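Local coordinates for protein IroE-like serine hydrolase (Shewanella oneidensis, PDB 3GFF) that is probably a serine hydrolase of the esterase D family that acts on ester bonds, with an alpha/beta-hydrolase fold, at residues I81-T95 with Q107-I121. Numbering follows the deposited sequence.
Sequences IHNTNRMRDYTPTHT and QYQHTGGAGRFLDFI
Selenomethionine Met87 meets residues 107-111 along its bent side chain, a compact example of a short helix fastened to a 3-10 turn and the loop that follows it. Met87 CB rests 3.5 Å from Gln107 O. Beyond CG, the turn at chi2 (-59°) sets SE oblique to the Tyr108 ring, a Met-aromatic contact, and the turn at chi3 (-62°) brings CE over one face of that ring. There Met87 CE makes a CH-pi contact, 3.9 Å from the Tyr108 ring centroid, while pressing closely on Thr111 CG2.

The polar counterpart is Thr91. Thr91 OG1 donates to Met87 O nearly in line with the carbonyl bond, and accepts from Gly112 N at 2.8 Å with an N-H...O angle of 161°; one hydroxyl thus ties helix 86-89 to the loop at Gly112. Next to it, Ala114 N, in the first turn of helix 114-132, donates to Thr91 O (2.8 Å), and His94 ND1 reaches Thr111 O from above the carbonyl plane.

Along helix 114-132, Asp89 CB packs on Phe117 CG at 3.6 Å, with carboxylate and ring nearly parallel. Arg88 NE and NH2 both grip Asp89 OD1, and Arg26 of strand 24-31 forms a salt bridge with OD2, whose position is less certain. Tyr90 CE1 lies 3.6 Å from Phe117 CE2, the two rings inclined to each other, and Ile81 CG2 meets the Phe117 edge.

Strand 77-81, the loop after it and helix 114-132 are thereby joined in an alpha/beta-hydrolase fold, where Tyr90 touches the probable nucleophile elbow around Ser145.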
ATOM      1  N   ILE A  81     -13.458 -12.302  -4.505  1.00 25.17           N
ATOM      2  CA  ILE A  81     -14.751 -12.965  -4.320  1.00 25.41           C
ATOM      3  C   ILE A  81     -15.721 -12.064  -3.551  1.00 24.89           C
ATOM      4  O   ILE A  81     -15.439 -11.636  -2.443  1.00 24.94           O
ATOM      5  CB  ILE A  81     -14.575 -14.354  -3.616  1.00 25.78           C
ATOM      6  CG1 ILE A  81     -13.512 -15.170  -4.334  1.00 24.89           C
ATOM      7  CG2 ILE A  81     -15.908 -15.175  -3.580  1.00 24.56           C
ATOM      8  CD1 ILE A  81     -13.196 -16.466  -3.649  1.00 24.12           C
ATOM      9  N   HIS A  82     -16.871 -11.750  -4.136  1.00 25.02           N
ATOM     10  CA  HIS A  82     -17.802 -10.910  -3.419  1.00 27.24           C
ATOM     11  C   HIS A  82     -18.621 -11.753  -2.484  1.00 28.16           C
ATOM     12  O   HIS A  82     -18.804 -12.936  -2.722  1.00 26.89           O
ATOM     13  CB  HIS A  82     -18.751 -10.140  -4.324  1.00 29.24           C
ATOM     14  CG  HIS A  82     -18.058  -9.223  -5.255  1.00 30.06           C
ATOM     15  ND1 HIS A  82     -18.724  -8.520  -6.225  1.00 31.64           N
ATOM     16  CD2 HIS A  82     -16.742  -8.937  -5.408  1.00 31.37           C
ATOM     17  CE1 HIS A  82     -17.854  -7.795  -6.909  1.00 32.80           C
ATOM     18  NE2 HIS A  82     -16.642  -8.035  -6.436  1.00 31.62           N
ATOM     19  N   ASN A  83     -19.109 -11.103  -1.431  1.00 28.20           N
ATOM     20  CA  ASN A  83     -19.994 -11.696  -0.468  1.00 27.91           C
ATOM     21  C   ASN A  83     -21.476 -11.553  -0.816  1.00 27.90           C
ATOM     22  O   ASN A  83     -21.906 -10.662  -1.559  1.00 27.26           O
ATOM     23  CB  ASN A  83     -19.792 -11.035   0.895  1.00 27.93           C
ATOM     24  CG  ASN A  83     -18.578 -11.528   1.601  1.00 27.54           C
ATOM     25  OD1 ASN A  83     -18.403 -12.727   1.758  1.00 29.61           O
ATOM     26  ND2 ASN A  83     -17.761 -10.619   2.082  1.00 26.83           N
ATOM     27  N   THR A  84     -22.246 -12.486  -0.280  1.00 27.56           N
ATOM     28  CA  THR A  84     -23.691 -12.390  -0.299  1.00 26.07           C
ATOM     29  C   THR A  84     -23.978 -12.420   1.227  1.00 26.28           C
ATOM     30  O   THR A  84     -24.091 -11.367   1.860  1.00 25.57           O
ATOM     31  CB  THR A  84     -24.313 -13.526  -1.079  1.00 25.83           C
ATOM     32  OG1 THR A  84     -24.027 -14.760  -0.430  1.00 26.26           O
ATOM     33  CG2 THR A  84     -23.764 -13.560  -2.524  1.00 24.84           C
ATOM     34  N   ASN A  85     -24.000 -13.617   1.824  1.00 26.18           N
ATOM     35  CA  ASN A  85     -24.167 -13.759   3.279  1.00 25.91           C
ATOM     36  C   ASN A  85     -22.795 -14.068   3.957  1.00 26.57           C
ATOM     37  O   ASN A  85     -22.351 -15.219   4.105  1.00 26.79           O
ATOM     38  CB  ASN A  85     -25.229 -14.815   3.585  1.00 24.33           C
ATOM     39  CG  ASN A  85     -25.686 -14.809   5.038  1.00 22.93           C
ATOM     40  OD1 ASN A  85     -25.003 -14.300   5.938  1.00 21.01           O
ATOM     41  ND2 ASN A  85     -26.831 -15.432   5.276  1.00 20.91           N
ATOM     42  N   ARG A  86     -22.128 -12.999   4.345  1.00 27.51           N
ATOM     43  CA  ARG A  86     -20.810 -13.054   4.969  1.00 27.60           C
ATOM     44  C   ARG A  86     -20.764 -13.813   6.307  1.00 27.69           C
ATOM     45  O   ARG A  86     -19.841 -14.576   6.558  1.00 28.27           O
ATOM     46  CB  ARG A  86     -20.336 -11.622   5.172  1.00 29.09           C
ATOM     47  CG  ARG A  86     -18.962 -11.471   5.813  1.00 29.13           C
ATOM     48  CD  ARG A  86     -18.432 -10.063   5.602  1.00 29.71           C
ATOM     49  NE  ARG A  86     -16.986 -10.072   5.750  1.00 29.66           N
ATOM     50  CZ  ARG A  86     -16.339  -9.741   6.865  1.00 31.01           C
ATOM     51  NH1 ARG A  86     -17.016  -9.322   7.943  1.00 31.12           N
ATOM     52  NH2 ARG A  86     -15.004  -9.812   6.896  1.00 29.38           N
HETATM   53  N   MSE A  87     -21.742 -13.606   7.176  1.00 27.19           N
HETATM   54  CA  MSE A  87     -21.718 -14.325   8.442  1.00 27.62           C
HETATM   55  C   MSE A  87     -21.936 -15.818   8.214  1.00 25.10           C
HETATM   56  O   MSE A  87     -21.496 -16.626   8.992  1.00 25.03           O
HETATM   57  CB  MSE A  87     -22.723 -13.765   9.449  1.00 29.03           C
HETATM   58  CG  MSE A  87     -22.294 -12.426  10.101  1.00 31.49           C
HETATM   59 SE   MSE A  87     -20.574 -12.542  11.064  0.75 36.48          SE
HETATM   60  CE  MSE A  87     -21.204 -13.834  12.326  1.00 32.01           C
ATOM     61  N   ARG A  88     -22.596 -16.174   7.135  1.00 24.13           N
ATOM     62  CA  ARG A  88     -22.881 -17.566   6.860  1.00 23.61           C
ATOM     63  C   ARG A  88     -21.650 -18.236   6.309  1.00 24.11           C
ATOM     64  O   ARG A  88     -21.274 -19.284   6.799  1.00 24.47           O
ATOM     65  CB  ARG A  88     -24.026 -17.693   5.862  1.00 23.14           C
ATOM     66  CG  ARG A  88     -24.517 -19.111   5.564  1.00 22.59           C
ATOM     67  CD  ARG A  88     -25.338 -19.097   4.281  1.00 22.77           C
ATOM     68  NE  ARG A  88     -24.508 -18.707   3.143  1.00 21.87           N
ATOM     69  CZ  ARG A  88     -24.958 -18.445   1.920  1.00 22.09           C
ATOM     70  NH1 ARG A  88     -26.258 -18.519   1.632  1.00 21.16           N
ATOM     71  NH2 ARG A  88     -24.101 -18.099   0.965  1.00 21.63           N
ATOM     72  N   ASP A  89     -20.996 -17.590   5.337  1.00 24.58           N
ATOM     73  CA  ASP A  89     -19.890 -18.185   4.601  1.00 23.54           C
ATOM     74  C   ASP A  89     -18.526 -18.070   5.231  1.00 23.92           C
ATOM     75  O   ASP A  89     -17.660 -18.844   4.901  1.00 24.70           O
ATOM     76  CB  ASP A  89     -19.797 -17.543   3.225  1.00 23.53           C
ATOM     77  CG  ASP A  89     -21.039 -17.771   2.377  1.00 24.58           C
ATOM     78  OD1 ASP A  89     -21.744 -18.787   2.585  1.00 24.99           O
ATOM     79  OD2 ASP A  89     -21.307 -16.929   1.488  1.00 24.52           O
ATOM     80  N   TYR A  90     -18.326 -17.106   6.117  1.00 23.78           N
ATOM     81  CA  TYR A  90     -17.006 -16.866   6.683  1.00 23.57           C
ATOM     82  C   TYR A  90     -16.815 -17.441   8.068  1.00 24.25           C
ATOM     83  O   TYR A  90     -15.730 -17.304   8.625  1.00 24.43           O
ATOM     84  CB  TYR A  90     -16.680 -15.354   6.643  1.00 24.00           C
ATOM     85  CG  TYR A  90     -16.267 -14.823   5.285  1.00 23.13           C
ATOM     86  CD1 TYR A  90     -16.607 -15.484   4.113  1.00 23.33           C
ATOM     87  CD2 TYR A  90     -15.615 -13.607   5.169  1.00 23.29           C
ATOM     88  CE1 TYR A  90     -16.254 -15.003   2.892  1.00 23.14           C
ATOM     89  CE2 TYR A  90     -15.258 -13.092   3.905  1.00 23.83           C
ATOM     90  CZ  TYR A  90     -15.599 -13.791   2.778  1.00 24.03           C
ATOM     91  OH  TYR A  90     -15.295 -13.312   1.500  1.00 24.56           O
ATOM     92  N   THR A  91     -17.858 -18.085   8.610  1.00 24.23           N
ATOM     93  CA  THR A  91     -17.814 -18.686   9.951  1.00 22.39           C
ATOM     94  C   THR A  91     -17.773 -20.207   9.881  1.00 22.88           C
ATOM     95  O   THR A  91     -18.576 -20.822   9.215  1.00 20.48           O
ATOM     96  CB  THR A  91     -18.976 -18.168  10.848  1.00 22.51           C
ATOM     97  OG1 THR A  91     -20.245 -18.405  10.233  1.00 20.14           O
ATOM     98  CG2 THR A  91     -18.800 -16.642  11.101  1.00 20.27           C
ATOM     99  N   PRO A  92     -16.765 -20.815  10.521  1.00 24.73           N
ATOM    100  CA  PRO A  92     -16.598 -22.260  10.479  1.00 24.68           C
ATOM    101  C   PRO A  92     -17.514 -23.025  11.423  1.00 25.60           C
ATOM    102  O   PRO A  92     -17.821 -24.208  11.159  1.00 26.32           O
ATOM    103  CB  PRO A  92     -15.134 -22.443  10.861  1.00 25.55           C
ATOM    104  CG  PRO A  92     -14.803 -21.237  11.732  1.00 26.17           C
ATOM    105  CD  PRO A  92     -15.695 -20.138  11.287  1.00 25.36           C
ATOM    106  N   THR A  93     -17.933 -22.369  12.510  1.00 24.47           N
ATOM    107  CA  THR A  93     -18.832 -22.951  13.474  1.00 24.09           C
ATOM    108  C   THR A  93     -20.036 -22.027  13.686  1.00 22.86           C
ATOM    109  O   THR A  93     -19.980 -20.826  13.414  1.00 21.09           O
ATOM    110  CB  THR A  93     -18.103 -23.249  14.820  1.00 24.57           C
ATOM    111  OG1 THR A  93     -17.486 -22.056  15.338  1.00 23.58           O
ATOM    112  CG2 THR A  93     -17.021 -24.304  14.610  1.00 24.82           C
ATOM    113  N   HIS A  94     -21.110 -22.630  14.170  1.00 22.53           N
ATOM    114  CA  HIS A  94     -22.352 -21.965  14.455  1.00 22.01           C
ATOM    115  C   HIS A  94     -22.461 -21.572  15.931  1.00 21.32           C
ATOM    116  O   HIS A  94     -22.236 -22.380  16.813  1.00 20.33           O
ATOM    117  CB  HIS A  94     -23.525 -22.893  14.117  1.00 21.29           C
ATOM    118  CG  HIS A  94     -24.867 -22.330  14.482  1.00 21.99           C
ATOM    119  ND1 HIS A  94     -25.436 -21.268  13.811  1.00 21.08           N
ATOM    120  CD2 HIS A  94     -25.743 -22.668  15.466  1.00 20.82           C
ATOM    121  CE1 HIS A  94     -26.602 -20.977  14.368  1.00 21.21           C
ATOM    122  NE2 HIS A  94     -26.796 -21.789  15.392  1.00 19.69           N
ATOM    123  N   THR A  95     -22.828 -20.319  16.164  1.00 21.24           N
ATOM    124  CA  THR A  95     -23.151 -19.791  17.495  1.00 21.21           C
ATOM    125  C   THR A  95     -24.011 -18.553  17.271  1.00 20.22           C
ATOM    126  O   THR A  95     -23.894 -17.879  16.247  1.00 19.37           O
ATOM    127  CB  THR A  95     -21.917 -19.417  18.364  1.00 20.38           C
ATOM    128  OG1 THR A  95     -22.346 -19.001  19.674  1.00 19.58           O
ATOM    129  CG2 THR A  95     -21.130 -18.281  17.726  1.00 19.26           C
ATOM    130  N   GLN A 107     -28.039 -11.955  12.131  1.00 23.31           N
ATOM    131  CA  GLN A 107     -27.378 -12.743  11.109  1.00 24.30           C
ATOM    132  C   GLN A 107     -26.413 -13.835  11.671  1.00 24.21           C
ATOM    133  O   GLN A 107     -25.817 -14.638  10.915  1.00 22.76           O
ATOM    134  CB  GLN A 107     -26.796 -11.819  10.040  1.00 26.60           C
ATOM    135  CG  GLN A 107     -27.960 -11.214   9.116  1.00 27.39           C
ATOM    136  CD  GLN A 107     -28.967 -10.277   9.841  1.00 28.21           C
ATOM    137  OE1 GLN A 107     -30.133 -10.626  10.012  1.00 29.37           O
ATOM    138  NE2 GLN A 107     -28.509  -9.084  10.263  1.00 28.95           N
ATOM    139  N   TYR A 108     -26.322 -13.899  13.001  1.00 23.00           N
ATOM    140  CA  TYR A 108     -25.595 -14.981  13.681  1.00 22.06           C
ATOM    141  C   TYR A 108     -26.266 -16.340  13.493  1.00 21.77           C
ATOM    142  O   TYR A 108     -25.588 -17.390  13.571  1.00 21.46           O
ATOM    143  CB  TYR A 108     -25.419 -14.679  15.167  1.00 22.64           C
ATOM    144  CG  TYR A 108     -24.150 -13.924  15.451  1.00 22.69           C
ATOM    145  CD1 TYR A 108     -23.916 -12.684  14.888  1.00 22.44           C
ATOM    146  CD2 TYR A 108     -23.187 -14.459  16.279  1.00 23.28           C
ATOM    147  CE1 TYR A 108     -22.734 -11.996  15.132  1.00 23.68           C
ATOM    148  CE2 TYR A 108     -22.019 -13.780  16.554  1.00 24.21           C
ATOM    149  CZ  TYR A 108     -21.792 -12.546  15.976  1.00 24.03           C
ATOM    150  OH  TYR A 108     -20.602 -11.913  16.239  1.00 23.99           O
ATOM    151  N   GLN A 109     -27.576 -16.315  13.227  1.00 20.07           N
ATOM    152  CA  GLN A 109     -28.369 -17.523  13.003  1.00 21.69           C
ATOM    153  C   GLN A 109     -27.859 -18.307  11.818  1.00 21.12           C
ATOM    154  O   GLN A 109     -28.114 -19.482  11.735  1.00 21.84           O
ATOM    155  CB  GLN A 109     -29.858 -17.191  12.764  1.00 21.87           C
ATOM    156  CG  GLN A 109     -30.137 -16.492  11.424  1.00 21.85           C
ATOM    157  CD  GLN A 109     -31.497 -15.791  11.376  1.00 22.93           C
ATOM    158  OE1 GLN A 109     -32.557 -16.441  11.389  1.00 22.55           O
ATOM    159  NE2 GLN A 109     -31.465 -14.443  11.268  1.00 21.58           N
ATOM    160  N   HIS A 110     -27.174 -17.653  10.888  1.00 21.09           N
ATOM    161  CA  HIS A 110     -26.676 -18.358   9.692  1.00 21.30           C
ATOM    162  C   HIS A 110     -25.265 -18.849   9.814  1.00 20.21           C
ATOM    163  O   HIS A 110     -24.760 -19.459   8.878  1.00 20.15           O
ATOM    164  CB  HIS A 110     -26.772 -17.447   8.457  1.00 20.42           C
ATOM    165  CG  HIS A 110     -28.134 -16.890   8.237  1.00 19.29           C
ATOM    166  ND1 HIS A 110     -28.464 -15.591   8.548  1.00 20.09           N
ATOM    167  CD2 HIS A 110     -29.257 -17.463   7.757  1.00 19.91           C
ATOM    168  CE1 HIS A 110     -29.726 -15.377   8.242  1.00 19.98           C
ATOM    169  NE2 HIS A 110     -30.239 -16.505   7.780  1.00 20.92           N
ATOM    170  N   THR A 111     -24.620 -18.566  10.938  1.00 19.30           N
ATOM    171  CA  THR A 111     -23.225 -18.968  11.103  1.00 20.76           C
ATOM    172  C   THR A 111     -22.980 -20.472  10.948  1.00 21.75           C
ATOM    173  O   THR A 111     -23.885 -21.305  11.174  1.00 22.34           O
ATOM    174  CB  THR A 111     -22.638 -18.465  12.428  1.00 20.50           C
ATOM    175  OG1 THR A 111     -23.498 -18.852  13.504  1.00 19.68           O
ATOM    176  CG2 THR A 111     -22.510 -16.926  12.430  1.00 19.61           C
ATOM    177  N   GLY A 112     -21.768 -20.781  10.487  1.00 22.66           N
ATOM    178  CA  GLY A 112     -21.268 -22.137  10.356  1.00 23.65           C
ATOM    179  C   GLY A 112     -21.111 -22.671   8.958  1.00 24.54           C
ATOM    180  O   GLY A 112     -20.879 -23.870   8.794  1.00 25.87           O
ATOM    181  N   GLY A 113     -21.193 -21.799   7.956  1.00 24.42           N
ATOM    182  CA  GLY A 113     -21.167 -22.233   6.562  1.00 24.67           C
ATOM    183  C   GLY A 113     -19.839 -22.099   5.851  1.00 24.46           C
ATOM    184  O   GLY A 113     -19.776 -22.190   4.616  1.00 23.55           O
ATOM    185  N   ALA A 114     -18.761 -21.928   6.606  1.00 24.06           N
ATOM    186  CA  ALA A 114     -17.455 -21.756   5.980  1.00 23.31           C
ATOM    187  C   ALA A 114     -17.056 -23.008   5.183  1.00 22.83           C
ATOM    188  O   ALA A 114     -16.381 -22.897   4.170  1.00 24.14           O
ATOM    189  CB  ALA A 114     -16.393 -21.369   7.009  1.00 22.66           C
ATOM    190  N   GLY A 115     -17.504 -24.178   5.629  1.00 22.70           N
ATOM    191  CA  GLY A 115     -17.209 -25.466   4.960  1.00 23.19           C
ATOM    192  C   GLY A 115     -17.735 -25.509   3.555  1.00 23.62           C
ATOM    193  O   GLY A 115     -17.016 -25.836   2.601  1.00 24.81           O
ATOM    194  N   ARG A 116     -19.002 -25.144   3.438  1.00 23.91           N
ATOM    195  CA  ARG A 116     -19.694 -25.104   2.165  1.00 24.05           C
ATOM    196  C   ARG A 116     -19.200 -24.015   1.234  1.00 21.51           C
ATOM    197  O   ARG A 116     -19.176 -24.230   0.032  1.00 21.33           O
ATOM    198  CB  ARG A 116     -21.206 -25.028   2.398  1.00 25.31           C
ATOM    199  CG  ARG A 116     -21.708 -26.356   3.019  1.00 28.10           C
ATOM    200  CD  ARG A 116     -22.802 -26.219   4.081  1.00 30.17           C
ATOM    201  NE  ARG A 116     -24.242 -26.259   3.761  1.00 31.74           N
ATOM    202  CZ  ARG A 116     -24.849 -26.347   2.570  1.00 32.41           C
ATOM    203  NH1 ARG A 116     -24.208 -26.388   1.393  1.00 32.70           N
ATOM    204  NH2 ARG A 116     -26.179 -26.381   2.575  1.00 31.14           N
ATOM    205  N   PHE A 117     -18.856 -22.856   1.772  1.00 20.75           N
ATOM    206  CA  PHE A 117     -18.280 -21.787   0.975  1.00 20.38           C
ATOM    207  C   PHE A 117     -16.901 -22.221   0.410  1.00 21.12           C
ATOM    208  O   PHE A 117     -16.578 -21.919  -0.761  1.00 18.53           O
ATOM    209  CB  PHE A 117     -18.238 -20.487   1.784  1.00 22.09           C
ATOM    210  CG  PHE A 117     -17.453 -19.378   1.148  1.00 22.31           C
ATOM    211  CD1 PHE A 117     -17.974 -18.647   0.110  1.00 23.92           C
ATOM    212  CD2 PHE A 117     -16.189 -19.044   1.623  1.00 23.30           C
ATOM    213  CE1 PHE A 117     -17.251 -17.598  -0.448  1.00 23.20           C
ATOM    214  CE2 PHE A 117     -15.462 -18.018   1.059  1.00 22.48           C
ATOM    215  CZ  PHE A 117     -15.980 -17.304   0.023  1.00 22.81           C
ATOM    216  N   LEU A 118     -16.087 -22.913   1.221  1.00 21.64           N
ATOM    217  CA  LEU A 118     -14.827 -23.463   0.727  1.00 22.09           C
ATOM    218  C   LEU A 118     -15.117 -24.514  -0.362  1.00 22.89           C
ATOM    219  O   LEU A 118     -14.407 -24.607  -1.370  1.00 23.21           O
ATOM    220  CB  LEU A 118     -13.987 -24.066   1.863  1.00 22.89           C
ATOM    221  CG  LEU A 118     -13.227 -23.026   2.695  1.00 24.21           C
ATOM    222  CD1 LEU A 118     -12.826 -23.584   4.081  1.00 23.20           C
ATOM    223  CD2 LEU A 118     -12.009 -22.493   1.855  1.00 22.39           C
ATOM    224  N   ASP A 119     -16.154 -25.321  -0.156  1.00 24.21           N
ATOM    225  CA  ASP A 119     -16.548 -26.311  -1.170  1.00 23.65           C
ATOM    226  C   ASP A 119     -16.922 -25.597  -2.460  1.00 24.64           C
ATOM    227  O   ASP A 119     -16.592 -26.054  -3.568  1.00 27.82           O
ATOM    228  CB  ASP A 119     -17.717 -27.143  -0.689  1.00 24.32           C
ATOM    229  CG  ASP A 119     -17.331 -28.119   0.411  1.00 24.10           C
ATOM    230  OD1 ASP A 119     -16.137 -28.406   0.632  1.00 22.59           O
ATOM    231  OD2 ASP A 119     -18.242 -28.584   1.070  1.00 24.69           O
ATOM    232  N   PHE A 120     -17.630 -24.479  -2.329  1.00 24.74           N
ATOM    233  CA  PHE A 120     -17.964 -23.616  -3.481  1.00 22.56           C
ATOM    234  C   PHE A 120     -16.714 -23.206  -4.274  1.00 21.28           C
ATOM    235  O   PHE A 120     -16.705 -23.232  -5.499  1.00 20.29           O
ATOM    236  CB  PHE A 120     -18.772 -22.385  -3.046  1.00 21.81           C
ATOM    237  CG  PHE A 120     -18.538 -21.150  -3.932  1.00 21.41           C
ATOM    238  CD1 PHE A 120     -19.033 -21.087  -5.232  1.00 21.43           C
ATOM    239  CD2 PHE A 120     -17.821 -20.042  -3.438  1.00 21.96           C
ATOM    240  CE1 PHE A 120     -18.819 -19.949  -6.045  1.00 21.30           C
ATOM    241  CE2 PHE A 120     -17.567 -18.901  -4.269  1.00 20.89           C
ATOM    242  CZ  PHE A 120     -18.074 -18.878  -5.570  1.00 21.63           C
ATOM    243  N   ILE A 121     -15.661 -22.840  -3.562  1.00 23.23           N
ATOM    244  CA  ILE A 121     -14.407 -22.438  -4.190  1.00 23.75           C
ATOM    245  C   ILE A 121     -13.769 -23.630  -4.917  1.00 23.17           C
ATOM    246  O   ILE A 121     -13.427 -23.529  -6.088  1.00 23.27           O
ATOM    247  CB  ILE A 121     -13.422 -21.803  -3.170  1.00 24.52           C
ATOM    248  CG1 ILE A 121     -13.984 -20.476  -2.642  1.00 24.61           C
ATOM    249  CG2 ILE A 121     -11.989 -21.620  -3.804  1.00 23.50           C
ATOM    250  CD1 ILE A 121     -13.186 -19.870  -1.499  1.00 24.47           C
TER
HETATM  251  O   HOH W   1     -21.920 -21.371   3.310  1.00 20.08           O
HETATM  252  O   HOH W   2     -18.098 -25.145   8.374  1.00 18.12           O